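Putative GTP pyrophosphokinase (Streptococcus mutans, PDB 3L9D) probably transfers pyrophosphate from ATP to GTP in the first step of ppGpp synthesis, as in the RelA/SpoT family to which it belongs. Local coordinates at residues D104-R109 with I168-Q173; K132-R137 with I154-V159. One frame throughout, in Å; residues are numbered along the deposited sequence.

Both contacts belong to one mixed five-stranded sheet, ordered 73-78, 106-112, 164-176, 150-161, 132-139, and their centres lie about 8 Å apart. Contact 1 is the parallel pairing inside the sheet; contact 2 is the antiparallel hairpin whose strand 132-139 is one of the two outer strands. The join is strand 164-176 against 150-161: Ala170 N probably bonds Val155 O at 2.9 Å, and Tyr157 N probably bonds Ile168 O at 2.8 Å. Side chains continue the link, with Glu171 CB 3.4 Å from Ile154 CD1 and Met169 SD 3.6 Å from Ile134 CD1. Together they form much of the nucleotidyltransferase-like sheet of the RelA/SpoT synthetase, consistent with a nucleotide-binding role.

Contact 1 of 2, residues D104-R109 with I168-Q173; sequences DIAGLR and IMAEIQ
Ala106 to Arg109 pair in parallel with Ala170 to Gln173 inside the mixed sheet, the short strand axes set at 25°. Three backbone bonds hold them: Glu171 N to Ala106 O (2.8 Å), Leu108 N to Glu171 O (2.7 Å) and Gln173 N to Leu108 O (2.7 Å). Before the strand begins, a water accepts from Ile105 N and probably donates to Met169 O. On one face Ala106 CB meets Ala170 CB at 3.8 Å, and Leu108 lies beside Ile172, reaching Leu51 of helix 42-64. The other face is polar. Asp104 comes in from the loop and sets its CB 3.5 Å from Glu171 CB. With CG trans to the backbone N (chi1 166°), extended Glu171 carries its carboxylate past Asp104 CB to Gln173 NE2, which donates to Glu171 OE1 at 2.9 Å from 53° out of the carboxylate plane. Lys79 and Arg91 make long, weak ion pairs with Asp104. The two carboxylates, Asp104 OD2 4.3 Å from Glu171 OE1, are thus close but unbonded to each other, joined by a weakly held second water. Acids so placed are consistent with the metal and nucleotide site of RelA/SpoT synthetases, though neither ligand is present to prove it.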
ATOM      1  N   ASP A 104       6.924  -1.312   8.314  1.00 22.25           N
ATOM      2  CA  ASP A 104       6.318  -1.979   7.172  1.00 19.71           C
ATOM      3  C   ASP A 104       6.511  -3.494   7.161  1.00 17.92           C
ATOM      4  O   ASP A 104       6.608  -4.107   6.103  1.00 18.78           O
ATOM      5  CB  ASP A 104       6.856  -1.377   5.870  1.00 20.59           C
ATOM      6  CG  ASP A 104       8.392  -1.451   5.758  1.00 26.34           C
ATOM      7  OD1 ASP A 104       9.082  -1.725   6.761  1.00 22.65           O
ATOM      8  OD2 ASP A 104       8.912  -1.228   4.641  1.00 30.00           O
ATOM      9  N   ILE A 105       6.582  -4.109   8.329  1.00 16.49           N
ATOM     10  CA  ILE A 105       6.684  -5.552   8.345  1.00 20.97           C
ATOM     11  C   ILE A 105       5.412  -6.142   7.702  1.00 25.39           C
ATOM     12  O   ILE A 105       5.475  -6.789   6.652  1.00 23.44           O
ATOM     13  CB  ILE A 105       6.972  -6.086   9.752  1.00 23.15           C
ATOM     14  CG1 ILE A 105       8.352  -5.581  10.193  1.00 21.70           C
ATOM     15  CG2 ILE A 105       6.893  -7.618   9.789  1.00 17.27           C
ATOM     16  CD1 ILE A 105       8.833  -6.134  11.508  1.00 21.21           C
ATOM     17  N   ALA A 106       4.253  -5.880   8.294  1.00 24.27           N
ATOM     18  CA  ALA A 106       3.017  -6.161   7.583  1.00 21.49           C
ATOM     19  C   ALA A 106       2.873  -5.090   6.518  1.00 18.36           C
ATOM     20  O   ALA A 106       3.026  -3.901   6.811  1.00 16.42           O
ATOM     21  CB  ALA A 106       1.838  -6.137   8.525  1.00 16.56           C
ATOM     22  N   GLY A 107       2.590  -5.505   5.288  1.00 14.60           N
ATOM     23  CA  GLY A 107       2.393  -4.553   4.211  1.00 17.16           C
ATOM     24  C   GLY A 107       1.095  -4.785   3.463  1.00 19.93           C
ATOM     25  O   GLY A 107       0.812  -5.909   3.055  1.00 18.81           O
ATOM     26  N   LEU A 108       0.297  -3.732   3.283  1.00 17.83           N
ATOM     27  CA  LEU A 108      -0.975  -3.866   2.589  1.00 16.33           C
ATOM     28  C   LEU A 108      -1.097  -2.928   1.409  1.00 19.45           C
ATOM     29  O   LEU A 108      -0.522  -1.846   1.399  1.00 23.56           O
ATOM     30  CB  LEU A 108      -2.146  -3.655   3.542  1.00 19.64           C
ATOM     31  CG  LEU A 108      -2.516  -4.892   4.359  1.00 19.69           C
ATOM     32  CD1 LEU A 108      -2.258  -4.674   5.817  1.00 17.22           C
ATOM     33  CD2 LEU A 108      -3.972  -5.267   4.103  1.00 17.96           C
ATOM     34  N   ARG A 109      -1.859  -3.347   0.413  1.00 18.29           N
ATOM     35  CA  ARG A 109      -2.065  -2.531  -0.769  1.00 23.30           C
ATOM     36  C   ARG A 109      -3.537  -2.360  -1.068  1.00 20.14           C
ATOM     37  O   ARG A 109      -4.244  -3.334  -1.249  1.00 21.09           O
ATOM     38  CB  ARG A 109      -1.382  -3.152  -1.981  1.00 23.33           C
ATOM     39  CG  ARG A 109       0.101  -3.157  -1.865  1.00 24.88           C
ATOM     40  CD  ARG A 109       0.738  -3.078  -3.224  1.00 29.53           C
ATOM     41  NE  ARG A 109       2.186  -2.990  -3.074  1.00 38.64           N
ATOM     42  CZ  ARG A 109       3.046  -3.783  -3.706  1.00 38.71           C
ATOM     43  NH1 ARG A 109       2.586  -4.717  -4.542  1.00 30.48           N
ATOM     44  NH2 ARG A 109       4.360  -3.633  -3.502  1.00 33.66           N
ATOM     45  N   ILE A 168       1.330  -4.054  16.542  1.00 21.60           N
ATOM     46  CA  ILE A 168       2.234  -4.087  15.376  1.00 19.81           C
ATOM     47  C   ILE A 168       2.014  -2.908  14.412  1.00 21.15           C
ATOM     48  O   ILE A 168       0.973  -2.271  14.416  1.00 20.67           O
ATOM     49  CB  ILE A 168       2.116  -5.418  14.592  1.00 21.86           C
ATOM     50  CG1 ILE A 168       0.724  -5.573  13.971  1.00 15.52           C
ATOM     51  CG2 ILE A 168       2.421  -6.605  15.507  1.00 20.38           C
ATOM     52  CD1 ILE A 168       0.609  -5.066  12.581  1.00 15.21           C
ATOM     53  N   MET A 169       2.998  -2.611  13.575  1.00 23.92           N
ATOM     54  CA  MET A 169       2.813  -1.557  12.586  1.00 21.42           C
ATOM     55  C   MET A 169       2.681  -2.149  11.194  1.00 18.64           C
ATOM     56  O   MET A 169       3.423  -3.055  10.820  1.00 17.75           O
ATOM     57  CB  MET A 169       3.960  -0.548  12.633  1.00 21.49           C
ATOM     58  CG  MET A 169       3.763   0.578  13.648  1.00 21.64           C
ATOM     59  SD  MET A 169       5.095   1.796  13.544  1.00 21.32           S
ATOM     60  CE  MET A 169       6.384   0.972  14.470  1.00 20.96           C
ATOM     61  N   ALA A 170       1.717  -1.643  10.440  1.00 15.82           N
ATOM     62  CA  ALA A 170       1.512  -2.100   9.081  1.00 19.56           C
ATOM     63  C   ALA A 170       1.665  -0.931   8.106  1.00 20.94           C
ATOM     64  O   ALA A 170       1.247   0.193   8.395  1.00 17.02           O
ATOM     65  CB  ALA A 170       0.149  -2.739   8.939  1.00 15.73           C
ATOM     66  N   GLU A 171       2.277  -1.184   6.954  1.00 18.96           N
ATOM     67  CA  GLU A 171       2.300  -0.161   5.925  1.00 15.92           C
ATOM     68  C   GLU A 171       1.233  -0.398   4.855  1.00 17.28           C
ATOM     69  O   GLU A 171       1.260  -1.401   4.138  1.00 19.27           O
ATOM     70  CB  GLU A 171       3.662  -0.074   5.278  1.00 15.51           C
ATOM     71  CG  GLU A 171       3.605   0.736   4.010  1.00 16.46           C
ATOM     72  CD  GLU A 171       4.969   1.129   3.522  1.00 22.35           C
ATOM     73  OE1 GLU A 171       5.504   0.409   2.644  1.00 19.58           O
ATOM     74  OE2 GLU A 171       5.502   2.157   4.027  1.00 24.73           O
ATOM     75  N   ILE A 172       0.286   0.524   4.769  1.00 13.52           N
ATOM     76  CA  ILE A 172      -0.742   0.491   3.747  1.00 13.69           C
ATOM     77  C   ILE A 172      -0.367   1.401   2.584  1.00 17.56           C
ATOM     78  O   ILE A 172      -0.223   2.613   2.748  1.00 20.83           O
ATOM     79  CB  ILE A 172      -2.072   0.981   4.331  1.00 11.83           C
ATOM     80  CG1 ILE A 172      -2.442   0.139   5.541  1.00 13.76           C
ATOM     81  CG2 ILE A 172      -3.174   0.921   3.298  1.00 12.31           C
ATOM     82  CD1 ILE A 172      -3.401   0.827   6.476  1.00 14.89           C
ATOM     83  N   GLN A 173      -0.198   0.837   1.401  1.00 19.73           N
ATOM     84  CA  GLN A 173       0.001   1.684   0.227  1.00 20.61           C
ATOM     85  C   GLN A 173      -1.257   1.742  -0.604  1.00 20.67           C
ATOM     86  O   GLN A 173      -1.894   0.709  -0.841  1.00 24.07           O
ATOM     87  CB  GLN A 173       1.179   1.208  -0.621  1.00 19.75           C
ATOM     88  CG  GLN A 173       2.502   1.424   0.085  1.00 23.25           C
ATOM     89  CD  GLN A 173       3.670   1.035  -0.768  1.00 26.16           C
ATOM     90  OE1 GLN A 173       3.683   1.293  -1.969  1.00 28.62           O
ATOM     91  NE2 GLN A 173       4.663   0.401  -0.159  1.00 25.08           N
TER
HETATM   92  O   HOH W   1       8.723   1.621   4.838  1.00 37.78           O
HETATM   93  O   HOH W   2       6.079  -3.486  11.065  1.00 17.82           O

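Contact 2 of 2, residues K132-R137 with I154-V159; sequences KVIQER and IVEYPV
Two consecutive residues, Ile134 and Gln135, stand opposite the single Ile154, a classic bulge in the beta hairpin of strands 132-139 and 150-161, the first of them an outermost strand of the sheet within this chain. Ile154 O is the shared acceptor: Ile134 N bonds it at 2.9 Å and nearly straight (174°), while Gln135 N adds a weak bond at 3.5 Å. Ile154 N returns a bond to Gln135 O at 2.9 Å. Beyond the bulge, Lys132 and Glu156 form a reciprocal backbone pair, each N-H donor lying in the carbonyl plane of the other residue.

The side chains follow from that shift. With chi1 at 62°, Ile134 places CG1 between its own N and carbonyl carbon, over the Ile154 carbonyl, and its CD1 comes 3.9 Å from Ile154 CG2. Its other branch, CG2, meets the carboxylate end of Glu156, 3.8 Å from OE2, the two side chains crossing at about a right angle. Gln135 runs alongside Ile154 in the same direction, NE2 3.7 Å from Ile154 CG1. On the other face Val133 CG2 touches Val155 CG1 at 4.1 Å, and Val155 packs on against Ile172.

The Arg137 guanidinium lies flat beneath Gln135 NE2, which sits 3.5 Å above its plane. Farther out, Gln103 NE2 holds the Gln135 amide by donating to OE1. Next along the strand, Glu136 is tied to Arg126 by a salt bridge and to Tyr151 OH by a hydrogen bond.

The extra residue therefore costs little backbone bonding: one carbonyl serves two N-H groups, one of them weakly. What it gains is two neighbours for Ile154, an apolar one in Ile134 and an amide-bearing one in Gln135, while Glu156 lies against the CG2 branch of Ile134.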
ATOM      1  N   LYS A 132      -4.855   2.915  14.542  1.00 30.94           N
ATOM      2  CA  LYS A 132      -4.601   4.342  14.601  1.00 29.57           C
ATOM      3  C   LYS A 132      -3.587   4.729  13.518  1.00 28.30           C
ATOM      4  O   LYS A 132      -2.518   4.110  13.403  1.00 26.38           O
ATOM      5  CB  LYS A 132      -4.096   4.733  15.994  1.00 28.33           C
ATOM      6  CG  LYS A 132      -4.053   6.239  16.228  1.00 40.78           C
ATOM      7  CD  LYS A 132      -2.638   6.822  16.076  1.00 44.34           C
ATOM      8  CE  LYS A 132      -2.651   8.362  16.159  1.00 40.91           C
ATOM      9  NZ  LYS A 132      -1.314   8.886  16.524  1.00 38.40           N
ATOM     10  N   VAL A 133      -3.934   5.732  12.719  1.00 21.94           N
ATOM     11  CA  VAL A 133      -3.009   6.278  11.727  1.00 22.62           C
ATOM     12  C   VAL A 133      -1.873   7.069  12.408  1.00 20.18           C
ATOM     13  O   VAL A 133      -2.130   7.998  13.154  1.00 25.36           O
ATOM     14  CB  VAL A 133      -3.778   7.157  10.720  1.00 16.59           C
ATOM     15  CG1 VAL A 133      -2.845   7.769   9.708  1.00 15.13           C
ATOM     16  CG2 VAL A 133      -4.853   6.323  10.040  1.00 17.96           C
ATOM     17  N   ILE A 134      -0.620   6.696  12.172  1.00 19.94           N
ATOM     18  CA  ILE A 134       0.485   7.392  12.837  1.00 25.97           C
ATOM     19  C   ILE A 134       1.463   8.057  11.888  1.00 25.22           C
ATOM     20  O   ILE A 134       2.343   8.797  12.334  1.00 24.95           O
ATOM     21  CB  ILE A 134       1.318   6.491  13.765  1.00 26.30           C
ATOM     22  CG1 ILE A 134       1.975   5.387  12.959  1.00 20.91           C
ATOM     23  CG2 ILE A 134       0.472   5.947  14.915  1.00 33.89           C
ATOM     24  CD1 ILE A 134       3.079   4.724  13.688  1.00 28.01           C
ATOM     25  N   GLN A 135       1.332   7.787  10.594  1.00 19.84           N
ATOM     26  CA  GLN A 135       2.167   8.466   9.629  1.00 15.78           C
ATOM     27  C   GLN A 135       1.561   8.444   8.238  1.00 16.55           C
ATOM     28  O   GLN A 135       1.039   7.430   7.806  1.00 22.34           O
ATOM     29  CB  GLN A 135       3.545   7.838   9.625  1.00 16.67           C
ATOM     30  CG  GLN A 135       4.582   8.634   8.899  1.00 18.21           C
ATOM     31  CD  GLN A 135       5.807   7.816   8.611  1.00 20.95           C
ATOM     32  OE1 GLN A 135       6.781   7.844   9.363  1.00 20.27           O
ATOM     33  NE2 GLN A 135       5.769   7.070   7.511  1.00 19.49           N
ATOM     34  N   GLU A 136       1.621   9.569   7.536  1.00 17.64           N
ATOM     35  CA  GLU A 136       1.214   9.608   6.127  1.00 18.77           C
ATOM     36  C   GLU A 136       2.322  10.191   5.266  1.00 15.75           C
ATOM     37  O   GLU A 136       3.029  11.087   5.697  1.00 18.05           O
ATOM     38  CB  GLU A 136      -0.075  10.417   5.943  1.00 16.87           C
ATOM     39  CG  GLU A 136      -1.224   9.941   6.791  1.00 17.36           C
ATOM     40  CD  GLU A 136      -2.509  10.659   6.456  1.00 18.42           C
ATOM     41  OE1 GLU A 136      -2.673  11.103   5.293  1.00 16.50           O
ATOM     42  OE2 GLU A 136      -3.361  10.771   7.360  1.00 18.40           O
ATOM     43  N   ARG A 137       2.481   9.674   4.056  1.00 15.27           N
ATOM     44  CA  ARG A 137       3.449  10.232   3.124  1.00 17.57           C
ATOM     45  C   ARG A 137       2.895  10.245   1.710  1.00 19.18           C
ATOM     46  O   ARG A 137       2.536   9.205   1.164  1.00 21.78           O
ATOM     47  CB  ARG A 137       4.740   9.438   3.158  1.00 20.45           C
ATOM     48  CG  ARG A 137       5.591   9.706   4.355  1.00 18.18           C
ATOM     49  CD  ARG A 137       6.841   8.866   4.266  1.00 21.04           C
ATOM     50  NE  ARG A 137       7.734   9.104   5.385  1.00 22.37           N
ATOM     51  CZ  ARG A 137       8.698   8.272   5.753  1.00 29.78           C
ATOM     52  NH1 ARG A 137       8.881   7.131   5.082  1.00 26.99           N
ATOM     53  NH2 ARG A 137       9.465   8.571   6.800  1.00 29.44           N
ATOM     54  N   ILE A 154       1.017   4.518   7.642  1.00 13.76           N
ATOM     55  CA  ILE A 154       1.440   3.576   8.648  1.00 12.96           C
ATOM     56  C   ILE A 154       0.392   3.569   9.751  1.00 15.38           C
ATOM     57  O   ILE A 154      -0.073   4.626  10.197  1.00 14.31           O
ATOM     58  CB  ILE A 154       2.839   3.909   9.208  1.00 16.88           C
ATOM     59  CG1 ILE A 154       3.878   3.955   8.074  1.00 17.88           C
ATOM     60  CG2 ILE A 154       3.249   2.900  10.283  1.00 12.93           C
ATOM     61  CD1 ILE A 154       3.936   2.701   7.199  1.00 13.14           C
ATOM     62  N   VAL A 155      -0.007   2.370  10.152  1.00 13.11           N
ATOM     63  CA  VAL A 155      -1.009   2.213  11.176  1.00 15.08           C
ATOM     64  C   VAL A 155      -0.481   1.310  12.282  1.00 19.69           C
ATOM     65  O   VAL A 155       0.261   0.361  12.016  1.00 20.34           O
ATOM     66  CB  VAL A 155      -2.357   1.680  10.605  1.00 20.49           C
ATOM     67  CG1 VAL A 155      -3.005   2.719   9.681  1.00 14.28           C
ATOM     68  CG2 VAL A 155      -2.181   0.299   9.895  1.00 19.80           C
ATOM     69  N   GLU A 156      -0.813   1.655  13.524  1.00 22.02           N
ATOM     70  CA  GLU A 156      -0.624   0.758  14.654  1.00 22.89           C
ATOM     71  C   GLU A 156      -1.880  -0.075  14.755  1.00 21.40           C
ATOM     72  O   GLU A 156      -2.994   0.466  14.803  1.00 20.72           O
ATOM     73  CB  GLU A 156      -0.472   1.522  15.957  1.00 23.68           C
ATOM     74  CG  GLU A 156       0.802   2.259  16.124  1.00 30.98           C
ATOM     75  CD  GLU A 156       0.852   3.006  17.441  1.00 39.74           C
ATOM     76  OE1 GLU A 156      -0.101   2.874  18.246  1.00 41.83           O
ATOM     77  OE2 GLU A 156       1.849   3.720  17.672  1.00 42.00           O
ATOM     78  N   TYR A 157      -1.699  -1.389  14.792  1.00 20.44           N
ATOM     79  CA  TYR A 157      -2.810  -2.321  14.784  1.00 18.75           C
ATOM     80  C   TYR A 157      -2.661  -3.287  15.943  1.00 21.43           C
ATOM     81  O   TYR A 157      -1.652  -3.988  16.043  1.00 22.18           O
ATOM     82  CB  TYR A 157      -2.865  -3.084  13.462  1.00 15.52           C
ATOM     83  CG  TYR A 157      -4.077  -3.954  13.368  1.00 22.06           C
ATOM     84  CD1 TYR A 157      -5.324  -3.407  13.084  1.00 25.11           C
ATOM     85  CD2 TYR A 157      -3.997  -5.323  13.598  1.00 20.99           C
ATOM     86  CE1 TYR A 157      -6.459  -4.212  13.010  1.00 24.64           C
ATOM     87  CE2 TYR A 157      -5.134  -6.134  13.536  1.00 20.88           C
ATOM     88  CZ  TYR A 157      -6.350  -5.566  13.233  1.00 20.86           C
ATOM     89  OH  TYR A 157      -7.472  -6.345  13.166  1.00 25.78           O
ATOM     90  N   PRO A 158      -3.643  -3.294  16.854  1.00 23.57           N
ATOM     91  CA  PRO A 158      -3.604  -4.235  17.970  1.00 23.72           C
ATOM     92  C   PRO A 158      -4.086  -5.600  17.522  1.00 26.23           C
ATOM     93  O   PRO A 158      -5.214  -5.735  17.036  1.00 29.93           O
ATOM     94  CB  PRO A 158      -4.584  -3.629  18.975  1.00 23.29           C
ATOM     95  CG  PRO A 158      -4.674  -2.181  18.607  1.00 26.91           C
ATOM     96  CD  PRO A 158      -4.569  -2.179  17.112  1.00 27.15           C
ATOM     97  N   VAL A 159      -3.235  -6.608  17.669  1.00 25.65           N
ATOM     98  CA  VAL A 159      -3.629  -7.959  17.320  1.00 25.94           C
ATOM     99  C   VAL A 159      -3.586  -8.863  18.540  1.00 28.45           C
ATOM    100  O   VAL A 159      -2.549  -8.993  19.184  1.00 30.13           O
ATOM    101  CB  VAL A 159      -2.746  -8.535  16.200  1.00 28.20           C
ATOM    102  CG1 VAL A 159      -1.291  -8.425  16.563  1.00 27.88           C
ATOM    103  CG2 VAL A 159      -3.126  -9.982  15.929  1.00 31.36           C
TER